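Local coordinates for M152 protein (Murid herpesvirus 1, PDB 4G59) that is an MHC class I-like viral membrane glycoprotein that probably serves immune evasion by engaging host ligands of the MHC class I fold, at residues E11-I17 with P255-Y259; Y84-F89 with D144-Y148; V197-M201 with F248-I252. One frame throughout, in Å; residues are numbered along the deposited sequence.

Contact 1. Residues E11-I17 with P255-Y259; sequences EDERVDI and PTGWY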
loop_
_atom_site.group_PDB
_atom_site.type_symbol
_atom_site.label_atom_id
_atom_site.label_comp_id
_atom_site.label_asym_id
_atom_site.label_seq_id
_atom_site.Cartn_x
_atom_site.Cartn_y
_atom_site.Cartn_z
ATOM N N GLU B 11 -1.128 29.333 -5.903
ATOM C CA GLU B 11 -2.171 29.397 -4.906
ATOM C C GLU B 11 -3.259 30.297 -5.428
ATOM O O GLU B 11 -2.990 31.401 -5.860
ATOM C CB GLU B 11 -1.614 29.952 -3.599
ATOM C CG GLU B 11 -0.340 29.279 -3.160
ATOM C CD GLU B 11 0.465 30.106 -2.196
ATOM O OE1 GLU B 11 0.520 29.755 -1.005
ATOM O OE2 GLU B 11 1.069 31.095 -2.638
ATOM N N ASP B 12 -4.496 29.836 -5.382
ATOM C CA ASP B 12 -5.589 30.692 -5.784
ATOM C C ASP B 12 -6.321 31.081 -4.524
ATOM O O ASP B 12 -6.083 32.145 -3.968
ATOM C CB ASP B 12 -6.534 29.966 -6.737
ATOM C CG ASP B 12 -7.736 30.807 -7.117
ATOM O OD1 ASP B 12 -7.633 32.047 -7.065
ATOM O OD2 ASP B 12 -8.782 30.231 -7.471
ATOM N N GLU B 13 -7.194 30.204 -4.062
ATOM C CA GLU B 13 -7.924 30.447 -2.839
ATOM C C GLU B 13 -7.746 29.240 -1.944
ATOM O O GLU B 13 -7.984 28.122 -2.375
ATOM C CB GLU B 13 -9.404 30.667 -3.160
ATOM C CG GLU B 13 -10.034 31.828 -2.422
ATOM C CD GLU B 13 -11.401 32.209 -2.948
ATOM O OE1 GLU B 13 -12.021 31.406 -3.661
ATOM O OE2 GLU B 13 -11.860 33.322 -2.643
ATOM N N ARG B 14 -7.338 29.446 -0.699
ATOM C CA ARG B 14 -7.224 28.313 0.218
ATOM C C ARG B 14 -8.576 27.620 0.391
ATOM O O ARG B 14 -9.593 28.285 0.624
ATOM C CB ARG B 14 -6.657 28.737 1.581
ATOM C CG ARG B 14 -5.131 28.775 1.651
ATOM C CD ARG B 14 -4.491 27.392 1.437
ATOM N NE ARG B 14 -3.056 27.505 1.163
ATOM C CZ ARG B 14 -2.093 27.199 2.028
ATOM N NH1 ARG B 14 -2.394 26.729 3.229
ATOM N NH2 ARG B 14 -0.823 27.345 1.689
ATOM N N VAL B 15 -8.594 26.294 0.246
ATOM C CA VAL B 15 -9.804 25.508 0.495
ATOM C C VAL B 15 -9.830 25.006 1.936
ATOM O O VAL B 15 -8.875 24.387 2.412
ATOM C CB VAL B 15 -9.910 24.303 -0.439
ATOM C CG1 VAL B 15 -11.199 23.541 -0.161
ATOM C CG2 VAL B 15 -9.831 24.730 -1.909
ATOM N N ASP B 16 -10.913 25.294 2.643
ATOM C CA ASP B 16 -11.068 24.804 3.999
ATOM C C ASP B 16 -11.674 23.406 3.936
ATOM O O ASP B 16 -12.832 23.245 3.588
ATOM C CB ASP B 16 -11.975 25.737 4.798
ATOM C CG ASP B 16 -12.177 25.274 6.234
ATOM O OD1 ASP B 16 -11.293 24.571 6.795
ATOM O OD2 ASP B 16 -13.224 25.636 6.804
ATOM N N ILE B 17 -10.885 22.399 4.276
ATOM C CA ILE B 17 -11.320 21.013 4.155
ATOM C C ILE B 17 -11.928 20.446 5.431
ATOM O O ILE B 17 -12.222 19.265 5.494
ATOM C CB ILE B 17 -10.141 20.129 3.812
ATOM C CG1 ILE B 17 -9.054 20.314 4.867
ATOM C CG2 ILE B 17 -9.598 20.485 2.423
ATOM C CD1 ILE B 17 -8.041 19.236 4.841
ATOM N N PRO B 255 -5.442 19.335 -1.518
ATOM C CA PRO B 255 -6.876 19.623 -1.430
ATOM C C PRO B 255 -7.116 21.024 -0.872
ATOM O O PRO B 255 -8.204 21.558 -1.051
ATOM C CB PRO B 255 -7.400 18.567 -0.435
ATOM C CG PRO B 255 -6.318 17.524 -0.336
ATOM C CD PRO B 255 -5.030 18.164 -0.712
ATOM N N THR B 256 -6.120 21.610 -0.210
ATOM C CA THR B 256 -6.286 22.964 0.316
ATOM C C THR B 256 -6.179 24.038 -0.763
ATOM O O THR B 256 -6.358 25.224 -0.474
ATOM C CB THR B 256 -5.321 23.260 1.445
ATOM O OG1 THR B 256 -3.983 23.182 0.945
ATOM C CG2 THR B 256 -5.505 22.261 2.537
ATOM N N GLY B 257 -5.891 23.638 -1.997
ATOM C CA GLY B 257 -6.074 24.549 -3.115
ATOM C C GLY B 257 -4.835 25.110 -3.773
ATOM O O GLY B 257 -4.923 25.854 -4.747
ATOM N N TRP B 258 -3.674 24.759 -3.249
ATOM C CA TRP B 258 -2.435 25.099 -3.910
ATOM C C TRP B 258 -1.912 23.918 -4.729
ATOM O O TRP B 258 -2.274 22.770 -4.461
ATOM C CB TRP B 258 -1.408 25.543 -2.876
ATOM C CG TRP B 258 -0.988 24.474 -1.902
ATOM C CD1 TRP B 258 -1.483 24.269 -0.641
ATOM C CD2 TRP B 258 0.042 23.486 -2.099
ATOM N NE1 TRP B 258 -0.823 23.216 -0.051
ATOM C CE2 TRP B 258 0.118 22.722 -0.919
ATOM C CE3 TRP B 258 0.907 23.185 -3.158
ATOM C CZ2 TRP B 258 1.023 21.661 -0.771
ATOM C CZ3 TRP B 258 1.808 22.131 -3.012
ATOM C CH2 TRP B 258 1.861 21.385 -1.826
ATOM N N TYR B 259 -1.080 24.193 -5.739
ATOM C CA TYR B 259 -0.342 23.132 -6.408
ATOM C C TYR B 259 1.034 23.629 -6.782
ATOM O O TYR B 259 1.231 24.836 -6.954
ATOM C CB TYR B 259 -1.092 22.585 -7.622
ATOM C CG TYR B 259 -1.285 23.549 -8.765
ATOM C CD1 TYR B 259 -0.374 23.607 -9.816
ATOM C CD2 TYR B 259 -2.399 24.379 -8.817
ATOM C CE1 TYR B 259 -0.562 24.476 -10.881
ATOM C CE2 TYR B 259 -2.591 25.253 -9.875
ATOM C CZ TYR B 259 -1.671 25.298 -10.900
ATOM O OH TYR B 259 -1.872 26.170 -11.943
#
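Glu11 meets Trp258 where the N-terminal strand 5-11 runs along strand 258-264, at the edge of one sheet of the immunoglobulin-like sandwich, and from here the chain leaves for the MHC-like platform. Glu11 CG packs on the methylene of Trp258, 3.9 Å from its CB, with the carboxylate plane nearly perpendicular to the ring. Past Asp12 the chain swings round the turn at residues 255-257. The carbonyl O of Glu13 stops 4.1 Å from Gly257 CA; Gly257 has a positive phi of 108°, and with no side chain in the way the two backbones can draw close. Arg14 then lays its backbone over the turn, its CA 3.3 Å from Thr256 O in a CA-H...O contact. The bend at chi2 (-63°) turns its chain back along the tryptophan and sets one guanidinium face against Trp258 CD1, 3.9 Å from Arg14 NH2, with the two planes inclined at 45°. Asp179 gathers these groups: one carboxylate oxygen takes a salt bridge from Arg14 NH1 and a hydrogen bond with Thr256 OG1, the other receives Trp258 NE1. That carboxylate therefore ties loop, turn and indole together. The one hydrogen bond between the two segments follows: Val15 N gives an almost straight bond to Thr256 O at 2.6 Å, entering from above the carbonyl plane. The Val15 side chain rests on the preceding carbonyl, CB 3.3 Å from Pro255 O. Ile17 ends the walk and also touches Cys172 and Val176 of platform helix 161-178; against the turn it places CG2 4.1 Å from Pro255 CB.

Contact 2. Residues Y84-F89 with D144-Y148; sequences YIMNVF and DIARY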
loop_
_atom_site.group_PDB
_atom_site.type_symbol
_atom_site.label_atom_id
_atom_site.label_comp_id
_atom_site.label_asym_id
_atom_site.label_seq_id
_atom_site.Cartn_x
_atom_site.Cartn_y
_atom_site.Cartn_z
ATOM N N TYR B 84 -15.374 -13.242 13.934
ATOM C CA TYR B 84 -15.896 -13.386 12.577
ATOM C C TYR B 84 -15.088 -14.393 11.785
ATOM O O TYR B 84 -15.653 -15.322 11.202
ATOM C CB TYR B 84 -15.870 -12.040 11.864
ATOM C CG TYR B 84 -16.289 -12.061 10.408
ATOM C CD1 TYR B 84 -17.238 -12.952 9.940
ATOM C CD2 TYR B 84 -15.733 -11.171 9.503
ATOM C CE1 TYR B 84 -17.625 -12.954 8.606
ATOM C CE2 TYR B 84 -16.107 -11.170 8.167
ATOM C CZ TYR B 84 -17.046 -12.061 7.725
ATOM O OH TYR B 84 -17.416 -12.055 6.401
ATOM N N ILE B 85 -13.770 -14.203 11.778
ATOM C CA ILE B 85 -12.861 -15.058 11.021
ATOM C C ILE B 85 -12.924 -16.527 11.471
ATOM O O ILE B 85 -13.071 -17.433 10.635
ATOM C CB ILE B 85 -11.407 -14.522 11.079
ATOM C CG1 ILE B 85 -11.212 -13.401 10.063
ATOM C CG2 ILE B 85 -10.406 -15.643 10.824
ATOM C CD1 ILE B 85 -11.429 -13.846 8.627
ATOM N N MET B 86 -12.827 -16.753 12.782
ATOM C CA MET B 86 -12.884 -18.105 13.339
ATOM C C MET B 86 -14.241 -18.796 13.107
ATOM O O MET B 86 -14.285 -19.917 12.608
ATOM C CB MET B 86 -12.530 -18.105 14.834
ATOM C CG MET B 86 -11.100 -17.669 15.158
ATOM S SD MET B 86 -9.804 -18.574 14.278
ATOM C CE MET B 86 -9.787 -20.128 15.173
ATOM N N ASN B 87 -15.335 -18.122 13.461
ATOM C CA ASN B 87 -16.685 -18.684 13.351
ATOM C C ASN B 87 -17.236 -18.875 11.933
ATOM O O ASN B 87 -18.081 -19.738 11.717
ATOM C CB ASN B 87 -17.688 -17.846 14.151
ATOM C CG ASN B 87 -17.335 -17.749 15.621
ATOM O OD1 ASN B 87 -16.448 -18.449 16.109
ATOM N ND2 ASN B 87 -18.040 -16.880 16.341
ATOM N N VAL B 88 -16.784 -18.063 10.981
ATOM C CA VAL B 88 -17.331 -18.113 9.631
ATOM C C VAL B 88 -16.329 -18.620 8.603
ATOM O O VAL B 88 -16.640 -19.514 7.817
ATOM C CB VAL B 88 -17.902 -16.747 9.176
ATOM C CG1 VAL B 88 -18.509 -16.852 7.765
ATOM C CG2 VAL B 88 -18.944 -16.254 10.166
ATOM N N PHE B 89 -15.218 -17.920 8.456
ATOM C CA PHE B 89 -14.200 -18.369 7.519
ATOM C C PHE B 89 -13.382 -19.589 7.933
ATOM O O PHE B 89 -13.127 -20.480 7.138
ATOM C CB PHE B 89 -13.369 -17.199 7.024
ATOM C CG PHE B 89 -14.087 -16.376 6.008
ATOM C CD1 PHE B 89 -14.009 -16.694 4.671
ATOM C CD2 PHE B 89 -14.888 -15.323 6.392
ATOM C CE1 PHE B 89 -14.678 -15.959 3.736
ATOM C CE2 PHE B 89 -15.564 -14.590 5.457
ATOM C CZ PHE B 89 -15.459 -14.911 4.126
ATOM N N ASP B 144 -24.151 -14.975 5.929
ATOM C CA ASP B 144 -23.187 -14.777 6.998
ATOM C C ASP B 144 -22.252 -13.581 6.745
ATOM O O ASP B 144 -21.959 -12.797 7.660
ATOM C CB ASP B 144 -22.374 -16.056 7.193
ATOM C CG ASP B 144 -22.921 -16.932 8.292
ATOM O OD1 ASP B 144 -23.691 -16.402 9.124
ATOM O OD2 ASP B 144 -22.567 -18.140 8.330
ATOM N N ILE B 145 -21.795 -13.451 5.504
ATOM C CA ILE B 145 -20.933 -12.337 5.108
ATOM C C ILE B 145 -21.650 -10.985 5.217
ATOM O O ILE B 145 -21.091 -10.003 5.719
ATOM C CB ILE B 145 -20.423 -12.531 3.683
ATOM C CG1 ILE B 145 -19.490 -13.741 3.631
ATOM C CG2 ILE B 145 -19.746 -11.264 3.165
ATOM C CD1 ILE B 145 -19.247 -14.257 2.238
ATOM N N ALA B 146 -22.893 -10.954 4.759
ATOM C CA ALA B 146 -23.703 -9.754 4.823
ATOM C C ALA B 146 -23.936 -9.343 6.272
ATOM O O ALA B 146 -23.896 -8.153 6.611
ATOM C CB ALA B 146 -25.025 -9.981 4.106
ATOM N N ARG B 147 -24.191 -10.320 7.134
ATOM C CA ARG B 147 -24.573 -10.004 8.513
ATOM C C ARG B 147 -23.364 -9.446 9.264
ATOM O O ARG B 147 -23.490 -8.553 10.120
ATOM C CB ARG B 147 -25.251 -11.212 9.206
ATOM C CG ARG B 147 -24.371 -12.087 10.112
ATOM C CD ARG B 147 -25.134 -13.321 10.702
ATOM N NE ARG B 147 -25.554 -14.307 9.690
ATOM C CZ ARG B 147 -26.813 -14.476 9.269
ATOM N NH1 ARG B 147 -27.798 -13.732 9.770
ATOM N NH2 ARG B 147 -27.094 -15.383 8.344
ATOM N N TYR B 148 -22.179 -9.935 8.905
ATOM C CA TYR B 148 -20.959 -9.408 9.501
ATOM C C TYR B 148 -20.541 -8.083 8.860
ATOM O O TYR B 148 -19.770 -7.310 9.456
ATOM C CB TYR B 148 -19.847 -10.450 9.473
ATOM C CG TYR B 148 -19.965 -11.414 10.627
ATOM C CD1 TYR B 148 -19.406 -11.116 11.860
ATOM C CD2 TYR B 148 -20.653 -12.615 10.490
ATOM C CE1 TYR B 148 -19.520 -11.991 12.926
ATOM C CE2 TYR B 148 -20.776 -13.491 11.548
ATOM C CZ TYR B 148 -20.209 -13.177 12.767
ATOM O OH TYR B 148 -20.335 -14.054 13.824
#
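Tyr84 and Tyr148 fill the space between two helices of the MHC-like platform, the end of helix 68-89 and the short helix 142-148. The segments run antiparallel at 161° with their axes 11.2 Å apart, a spacing that large side chains must bridge. The two tyrosines reach out from facing helices and overlap in an offset stack, centroids 4.3 Å apart and planes 15° from parallel. The overlap is uneven: Tyr148 pushes its CB over the face of the Tyr84 ring, while Tyr84 CD1 sits tightly over the Tyr148 ring, 3.2 Å from its CG. Tyr84 gets there by turning CG anti to the backbone N (chi1 176°), which carries the ring across to the other helix. One turn on, Val88 sets its two methyls against the facing flank of the second helix, CG2 meeting Tyr148 CE2 at 3.6 Å and CG1 resting on Asp144 CB. Asp144 turns its carboxylate aside to a salt bridge with Arg147. On the far side of Tyr84, toward the sheet, the Phe89 ring brings CZ to 4.2 Å from Ile145 CG1. The Tyr84 hydroxyl, hydrogen-bonded to Gln112 of strand 106-114, comes up beside the same isoleucine, its OH 3.8 Å from Ile145 CA.

Contact 3. Residues V197-M201 with F248-I252; sequences VSCTM and FAFVI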
loop_
_atom_site.group_PDB
_atom_site.type_symbol
_atom_site.label_atom_id
_atom_site.label_comp_id
_atom_site.label_asym_id
_atom_site.label_seq_id
_atom_site.Cartn_x
_atom_site.Cartn_y
_atom_site.Cartn_z
ATOM N N VAL B 197 12.953 8.917 -14.026
ATOM C CA VAL B 197 13.026 10.121 -13.210
ATOM C C VAL B 197 12.053 9.951 -12.045
ATOM O O VAL B 197 10.899 9.562 -12.247
ATOM C CB VAL B 197 12.629 11.367 -14.009
ATOM C CG1 VAL B 197 12.701 12.620 -13.126
ATOM C CG2 VAL B 197 13.534 11.529 -15.222
ATOM N N SER B 198 12.512 10.224 -10.830
ATOM C CA SER B 198 11.623 10.221 -9.668
ATOM C C SER B 198 11.381 11.658 -9.238
ATOM O O SER B 198 12.271 12.517 -9.398
ATOM C CB SER B 198 12.233 9.452 -8.491
ATOM O OG SER B 198 13.456 10.034 -8.063
ATOM N N CYS B 199 10.184 11.932 -8.718
ATOM C CA CYS B 199 9.922 13.222 -8.060
ATOM C C CYS B 199 9.481 12.960 -6.630
ATOM O O CYS B 199 8.601 12.116 -6.395
ATOM C CB CYS B 199 8.827 13.993 -8.800
ATOM S SG CYS B 199 8.413 15.623 -8.084
ATOM N N THR B 200 10.063 13.688 -5.678
ATOM C CA THR B 200 9.738 13.464 -4.257
ATOM C C THR B 200 9.343 14.740 -3.510
ATOM O O THR B 200 10.017 15.773 -3.645
ATOM C CB THR B 200 10.919 12.820 -3.527
ATOM O OG1 THR B 200 11.324 11.643 -4.232
ATOM C CG2 THR B 200 10.532 12.417 -2.109
ATOM N N MET B 201 8.253 14.666 -2.746
ATOM C CA MET B 201 7.904 15.707 -1.785
ATOM C C MET B 201 7.882 15.148 -0.351
ATOM O O MET B 201 7.098 14.235 -0.037
ATOM C CB MET B 201 6.553 16.333 -2.086
ATOM C CG MET B 201 6.289 17.503 -1.155
ATOM S SD MET B 201 4.775 18.388 -1.551
ATOM C CE MET B 201 3.551 17.313 -0.803
ATOM N N PHE B 248 8.948 17.866 -19.421
ATOM C CA PHE B 248 7.873 17.349 -18.593
ATOM C C PHE B 248 7.845 18.149 -17.303
ATOM O O PHE B 248 8.834 18.787 -16.926
ATOM C CB PHE B 248 8.133 15.878 -18.263
ATOM C CG PHE B 248 9.421 15.654 -17.530
ATOM C CD1 PHE B 248 9.464 15.677 -16.144
ATOM C CD2 PHE B 248 10.593 15.431 -18.226
ATOM C CE1 PHE B 248 10.644 15.478 -15.481
ATOM C CE2 PHE B 248 11.770 15.228 -17.561
ATOM C CZ PHE B 248 11.798 15.257 -16.192
ATOM N N ALA B 249 6.715 18.115 -16.613
ATOM C CA ALA B 249 6.685 18.668 -15.270
ATOM C C ALA B 249 5.801 17.827 -14.391
ATOM O O ALA B 249 4.732 17.369 -14.815
ATOM C CB ALA B 249 6.225 20.121 -15.270
ATOM N N PHE B 250 6.259 17.607 -13.164
ATOM C CA PHE B 250 5.420 16.928 -12.189
ATOM C C PHE B 250 4.515 17.974 -11.580
ATOM O O PHE B 250 4.971 19.065 -11.247
ATOM C CB PHE B 250 6.286 16.292 -11.106
ATOM C CG PHE B 250 7.064 15.088 -11.584
ATOM C CD1 PHE B 250 6.518 13.827 -11.492
ATOM C CD2 PHE B 250 8.342 15.224 -12.112
ATOM C CE1 PHE B 250 7.225 12.710 -11.923
ATOM C CE2 PHE B 250 9.063 14.103 -12.557
ATOM C CZ PHE B 250 8.504 12.847 -12.460
ATOM N N VAL B 251 3.231 17.660 -11.449
ATOM C CA VAL B 251 2.308 18.545 -10.744
ATOM C C VAL B 251 1.865 17.868 -9.460
ATOM O O VAL B 251 1.409 16.719 -9.477
ATOM C CB VAL B 251 1.080 18.930 -11.589
ATOM C CG1 VAL B 251 0.184 19.898 -10.811
ATOM C CG2 VAL B 251 1.525 19.567 -12.883
ATOM N N ILE B 252 2.036 18.587 -8.352
ATOM C CA ILE B 252 1.668 18.097 -7.037
ATOM C C ILE B 252 0.569 19.003 -6.539
ATOM O O ILE B 252 0.765 20.211 -6.425
ATOM C CB ILE B 252 2.852 18.188 -6.082
ATOM C CG1 ILE B 252 4.009 17.335 -6.590
ATOM C CG2 ILE B 252 2.456 17.698 -4.725
ATOM C CD1 ILE B 252 5.326 17.559 -5.833
#
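Cys199 holds SG trans to its own backbone N (chi1 -180°), and Phe250 turns CG away from its carbonyl carbon (chi1 -71°); together these settings lay the phenyl ring flat beneath the cysteine. Cys199 CB then stands over the middle of the Phe250 ring, 3.4 Å from the centroid and only 8° off the normal, a clean CH-pi contact. The sulfur lies further along, 3.8 Å from Phe250 CB, so its approach to the ring is oblique: a Cys sulfur-aromatic contact in which the methylene carries the closest touch. Val197 works on the rim of the same ring, where its CG1 comes near the ring plane at 4.0 Å from Phe250 CE2. That methyl also meets the end of the neighbouring Phe248 ring, 4.1 Å from its CZ, and so touches both aromatic groups. At the other end Ile252 rises between the two sulfur residues. Its CD1 reaches toward Cys199 SG, and its CG2 lies 4.0 Å from Met201 SD, the methionine chain being extended until it bends at its last torsion. Leu237 of strand 231-238 adds to the apolar surroundings of both phenylalanines. The axes of segments 197-201 and 250-252 come within 9.1 Å and run in nearly the same direction, but the strands belong to different sheets, so side chains alone bridge them. This is the core of an immunoglobulin-like beta sandwich, and Cys199 against Phe250 probably corresponds to the cross-sheet position, between the B and F strands, where immunoglobulin domains commonly carry their disulfide.

From the N terminus, strand 5-11 first joins the edge of the immunoglobulin-like sandwich, and the chain then leaves it through residues 11-17. Contact 1 closes only when 255-259 comes back, so its loop spans the whole platform and most of the sandwich. Contacts 2 and 3 both fall within that span, one after the other without crossing. Contact 2 ties the platform helices 68-89 and 142-148 at the far end of the molecule, its centre about 43 Å from that of contact 1. Contact 3 joins the sandwich's two sheets and touches contact 1, with Trp258 CH2 4.2 Å from Met201 SD, which joins the 255-259 turn to the sandwich core.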